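Local coordinates for interferon-inducible protein AIM2 (PDB 4JBM) that senses double-stranded DNA in the cytosol through its HIN domain and sets off inflammasome assembly, leading to pyroptosis, at residues A[139-150]-A[173-184]. Sequence-based numbering, arbitrary orientation.
Sequences MEVLVLGNPSKT and QLKSGPCSFFKV
Glu-140, Leu-142, Leu-174 and Ser-176 lace two parallel strands together by their backbones. Leu-174 gives its N to Glu-140 O (2.8 Å) and takes Leu-142 N on its own O, and Ser-176 N then reaches Leu-142 O (2.8 Å). The Ser-176 hydroxyl adds to this ladder beyond the bridge of Leu-142 with Lys-175. With chi1 at 59°, OG lies between its backbone N and carbonyl carbon and turns back to the neighbouring strand, where it donates to Leu-142 O (3.1 Å) in the carbonyl plane and accepts from Leu-144 N (3.0 Å). Leu-142 O is thus gripped by two donors of one residue.

Between side chains, the one hydrogen bond across the pair is weak: Gln-173 NE2 to Glu-140 OE1, bent to 128° at the hydrogen, with amide and carboxylate planes 65° apart. The Gln-173 amide oxygen rests against Leu-142 CD2.

Apolar packing occupies the other face. Met-139, extended, crosses Leu-174 at about a right angle and sets CE on Leu-174 CD2 (3.7 Å), while Val-141 CG2 meets Leu-174 CB. Leu-174 also touches Val-165, and Val-141 touches Leu-160, joining this cluster to the rest of the barrel.

Beyond the turn 177-180, whose Cys-179 is disulfide-bonded to Cys-17, the chain returns as strand 181-185. Val-143 CG2 sits over one face of the Phe-182 ring, a CH-pi contact 4.2 Å from the centroid; Thr-150 OG1 lies at the ring edge, and Thr-150 CB presses closely on Val-184 CG2 (3.5 Å).

In the second of the HIN domain's two OB folds, directional backbone and hydroxyl bonds thus set the register of the parallel pair, whereas the fit of 181-184 against 139-150 depends on side-chain shape.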
loop_
_atom_site.group_PDB
_atom_site.type_symbol
_atom_site.label_atom_id
_atom_site.label_comp_id
_atom_site.label_asym_id
_atom_site.label_seq_id
_atom_site.Cartn_x
_atom_site.Cartn_y
_atom_site.Cartn_z
ATOM N N MET A 139 -11.458 0.885 -13.559
ATOM C CA MET A 139 -10.060 1.280 -13.628
ATOM C C MET A 139 -9.212 0.075 -13.972
ATOM O O MET A 139 -9.706 -1.046 -13.997
ATOM C CB MET A 139 -9.627 1.886 -12.288
ATOM C CG MET A 139 -8.423 2.806 -12.354
ATOM S SD MET A 139 -7.979 3.379 -10.705
ATOM C CE MET A 139 -6.651 4.514 -11.132
ATOM N N GLU A 140 -7.944 0.307 -14.284
ATOM C CA GLU A 140 -7.061 -0.788 -14.650
ATOM C C GLU A 140 -5.860 -0.858 -13.710
ATOM O O GLU A 140 -5.345 0.162 -13.253
ATOM C CB GLU A 140 -6.655 -0.662 -16.115
ATOM C CG GLU A 140 -7.854 -0.677 -17.055
ATOM C CD GLU A 140 -7.461 -0.825 -18.514
ATOM O OE1 GLU A 140 -6.606 -0.043 -18.983
ATOM O OE2 GLU A 140 -8.010 -1.719 -19.193
ATOM N N VAL A 141 -5.443 -2.074 -13.387
ATOM C CA VAL A 141 -4.339 -2.252 -12.468
ATOM C C VAL A 141 -3.280 -3.018 -13.195
ATOM O O VAL A 141 -3.488 -4.167 -13.578
ATOM C CB VAL A 141 -4.758 -3.023 -11.207
ATOM C CG1 VAL A 141 -3.536 -3.352 -10.356
ATOM C CG2 VAL A 141 -5.742 -2.207 -10.419
ATOM N N LEU A 142 -2.148 -2.357 -13.396
ATOM C CA LEU A 142 -1.077 -2.897 -14.211
ATOM C C LEU A 142 -0.029 -3.576 -13.349
ATOM O O LEU A 142 0.676 -2.923 -12.589
ATOM C CB LEU A 142 -0.458 -1.759 -15.025
ATOM C CG LEU A 142 0.769 -1.969 -15.913
ATOM C CD1 LEU A 142 0.508 -3.038 -16.954
ATOM C CD2 LEU A 142 1.100 -0.644 -16.576
ATOM N N VAL A 143 0.072 -4.892 -13.469
ATOM C CA VAL A 143 1.079 -5.627 -12.723
ATOM C C VAL A 143 2.123 -6.108 -13.735
ATOM O O VAL A 143 1.829 -6.937 -14.596
ATOM C CB VAL A 143 0.467 -6.820 -11.971
ATOM C CG1 VAL A 143 1.558 -7.742 -11.437
ATOM C CG2 VAL A 143 -0.438 -6.330 -10.844
ATOM N N LEU A 144 3.318 -5.545 -13.709
ATOM C CA LEU A 144 4.366 -5.982 -14.626
ATOM C C LEU A 144 5.011 -7.303 -14.256
ATOM O O LEU A 144 5.173 -7.623 -13.097
ATOM C CB LEU A 144 5.405 -4.895 -14.822
ATOM C CG LEU A 144 4.780 -3.652 -15.436
ATOM C CD1 LEU A 144 5.794 -2.576 -15.736
ATOM C CD2 LEU A 144 4.023 -3.983 -16.700
ATOM N N GLY A 145 5.412 -8.046 -15.273
ATOM C CA GLY A 145 6.189 -9.257 -15.098
ATOM C C GLY A 145 5.808 -10.472 -14.272
ATOM O O GLY A 145 6.535 -10.818 -13.353
ATOM N N ASN A 146 4.679 -11.108 -14.545
ATOM C CA ASN A 146 4.383 -12.379 -13.884
ATOM C C ASN A 146 3.390 -13.226 -14.687
ATOM O O ASN A 146 2.751 -12.705 -15.589
ATOM C CB ASN A 146 3.867 -12.132 -12.464
ATOM C CG ASN A 146 4.961 -12.199 -11.410
ATOM O OD1 ASN A 146 5.133 -13.214 -10.740
ATOM N ND2 ASN A 146 5.682 -11.104 -11.239
ATOM N N PRO A 147 3.259 -14.520 -14.385
ATOM C CA PRO A 147 2.153 -15.300 -14.971
ATOM C C PRO A 147 0.706 -14.900 -14.564
ATOM O O PRO A 147 -0.124 -14.851 -15.475
ATOM C CB PRO A 147 2.462 -16.745 -14.554
ATOM C CG PRO A 147 3.870 -16.756 -14.045
ATOM C CD PRO A 147 4.313 -15.362 -13.785
ATOM N N SER A 148 0.368 -14.627 -13.298
ATOM C CA SER A 148 1.236 -14.713 -12.129
ATOM C C SER A 148 1.067 -16.100 -11.538
ATOM O O SER A 148 0.424 -16.961 -12.140
ATOM C CB SER A 148 0.851 -13.641 -11.103
ATOM O OG SER A 148 1.878 -13.456 -10.142
ATOM N N LYS A 149 1.622 -16.316 -10.354
ATOM C CA LYS A 149 1.451 -17.592 -9.682
ATOM C C LYS A 149 0.128 -17.474 -8.959
ATOM O O LYS A 149 -0.532 -18.461 -8.638
ATOM C CB LYS A 149 2.589 -17.875 -8.700
ATOM C CG LYS A 149 3.945 -18.154 -9.336
ATOM C CD LYS A 149 4.926 -18.659 -8.284
ATOM C CE LYS A 149 6.256 -19.058 -8.900
ATOM N NZ LYS A 149 7.008 -17.879 -9.402
ATOM N N THR A 150 -0.243 -16.222 -8.727
ATOM C CA THR A 150 -1.521 -15.854 -8.152
ATOM C C THR A 150 -2.566 -15.770 -9.264
ATOM O O THR A 150 -2.827 -14.691 -9.799
ATOM C CB THR A 150 -1.413 -14.490 -7.442
ATOM O OG1 THR A 150 -0.666 -13.579 -8.258
ATOM C CG2 THR A 150 -0.723 -14.635 -6.092
ATOM N N GLN A 173 -4.184 4.640 -14.467
ATOM C CA GLN A 173 -4.295 3.273 -13.987
ATOM C C GLN A 173 -3.617 3.157 -12.638
ATOM O O GLN A 173 -3.143 4.144 -12.085
ATOM C CB GLN A 173 -3.598 2.313 -14.958
ATOM C CG GLN A 173 -3.941 2.510 -16.431
ATOM C CD GLN A 173 -3.179 1.557 -17.343
ATOM O OE1 GLN A 173 -2.003 1.267 -17.118
ATOM N NE2 GLN A 173 -3.861 1.048 -18.362
ATOM N N LEU A 174 -3.558 1.939 -12.120
ATOM C CA LEU A 174 -2.777 1.665 -10.927
ATOM C C LEU A 174 -1.649 0.764 -11.381
ATOM O O LEU A 174 -1.870 -0.231 -12.069
ATOM C CB LEU A 174 -3.627 1.005 -9.831
ATOM C CG LEU A 174 -4.772 1.871 -9.312
ATOM C CD1 LEU A 174 -5.602 1.135 -8.270
ATOM C CD2 LEU A 174 -4.212 3.150 -8.725
ATOM N N LYS A 175 -0.436 1.124 -10.994
ATOM C CA LYS A 175 0.753 0.443 -11.477
ATOM C C LYS A 175 1.501 -0.198 -10.327
ATOM O O LYS A 175 1.667 0.409 -9.279
ATOM C CB LYS A 175 1.659 1.447 -12.217
ATOM C CG LYS A 175 2.943 0.865 -12.808
ATOM C CD LYS A 175 3.591 1.817 -13.823
ATOM C CE LYS A 175 5.089 1.556 -13.969
ATOM N NZ LYS A 175 5.729 2.418 -15.009
ATOM N N SER A 176 1.909 -1.446 -10.523
ATOM C CA SER A 176 2.830 -2.110 -9.618
ATOM C C SER A 176 4.213 -1.497 -9.771
ATOM O O SER A 176 4.628 -1.150 -10.880
ATOM C CB SER A 176 2.923 -3.596 -9.937
ATOM O OG SER A 176 3.364 -3.799 -11.270
ATOM N N GLY A 177 4.934 -1.387 -8.665
ATOM C CA GLY A 177 6.321 -0.973 -8.719
ATOM C C GLY A 177 7.178 -2.135 -8.258
ATOM O O GLY A 177 6.655 -3.214 -7.960
ATOM N N PRO A 178 8.498 -1.912 -8.161
ATOM C CA PRO A 178 9.477 -2.920 -7.738
ATOM C C PRO A 178 9.227 -3.394 -6.310
ATOM O O PRO A 178 9.435 -4.569 -6.003
ATOM C CB PRO A 178 10.815 -2.176 -7.839
ATOM C CG PRO A 178 10.453 -0.724 -7.784
ATOM C CD PRO A 178 9.148 -0.636 -8.512
ATOM N N CYS A 179 8.787 -2.490 -5.443
ATOM C CA CYS A 179 8.543 -2.844 -4.053
ATOM C C CYS A 179 7.057 -2.899 -3.708
ATOM O O CYS A 179 6.676 -2.739 -2.548
ATOM C CB CYS A 179 9.266 -1.874 -3.114
ATOM S SG CYS A 179 11.048 -2.141 -2.973
ATOM N N SER A 180 6.218 -3.136 -4.713
ATOM C CA SER A 180 4.799 -3.352 -4.462
ATOM C C SER A 180 4.583 -4.778 -3.978
ATOM O O SER A 180 5.379 -5.669 -4.269
ATOM C CB SER A 180 3.963 -3.096 -5.721
ATOM O OG SER A 180 4.201 -1.800 -6.229
ATOM N N PHE A 181 3.513 -4.986 -3.228
ATOM C CA PHE A 181 3.064 -6.323 -2.888
ATOM C C PHE A 181 1.709 -6.531 -3.569
ATOM O O PHE A 181 0.883 -5.617 -3.619
ATOM C CB PHE A 181 2.938 -6.474 -1.373
ATOM C CG PHE A 181 2.933 -7.897 -0.910
ATOM C CD1 PHE A 181 1.780 -8.660 -0.982
ATOM C CD2 PHE A 181 4.076 -8.462 -0.384
ATOM C CE1 PHE A 181 1.770 -9.967 -0.545
ATOM C CE2 PHE A 181 4.079 -9.769 0.049
ATOM C CZ PHE A 181 2.921 -10.524 -0.030
ATOM N N PHE A 182 1.468 -7.736 -4.073
ATOM C CA PHE A 182 0.225 -8.033 -4.765
ATOM C C PHE A 182 -0.255 -9.394 -4.307
ATOM O O PHE A 182 0.540 -10.326 -4.206
ATOM C CB PHE A 182 0.457 -8.036 -6.279
ATOM C CG PHE A 182 -0.733 -8.473 -7.089
ATOM C CD1 PHE A 182 -1.698 -7.557 -7.460
ATOM C CD2 PHE A 182 -0.870 -9.791 -7.503
ATOM C CE1 PHE A 182 -2.786 -7.941 -8.214
ATOM C CE2 PHE A 182 -1.961 -10.185 -8.259
ATOM C CZ PHE A 182 -2.918 -9.257 -8.616
ATOM N N LYS A 183 -1.549 -9.512 -4.024
ATOM C CA LYS A 183 -2.109 -10.797 -3.611
ATOM C C LYS A 183 -3.486 -11.037 -4.216
ATOM O O LYS A 183 -4.298 -10.131 -4.307
ATOM C CB LYS A 183 -2.201 -10.884 -2.085
ATOM C CG LYS A 183 -2.601 -12.264 -1.575
ATOM C CD LYS A 183 -2.538 -12.367 -0.054
ATOM C CE LYS A 183 -2.512 -13.827 0.383
ATOM N NZ LYS A 183 -1.712 -14.027 1.621
ATOM N N VAL A 184 -3.756 -12.273 -4.617
ATOM C CA VAL A 184 -5.072 -12.607 -5.138
ATOM C C VAL A 184 -5.912 -13.198 -4.017
ATOM O O VAL A 184 -5.503 -14.168 -3.366
ATOM C CB VAL A 184 -5.001 -13.594 -6.324
ATOM C CG1 VAL A 184 -6.365 -14.204 -6.586
ATOM C CG2 VAL A 184 -4.492 -12.890 -7.565
#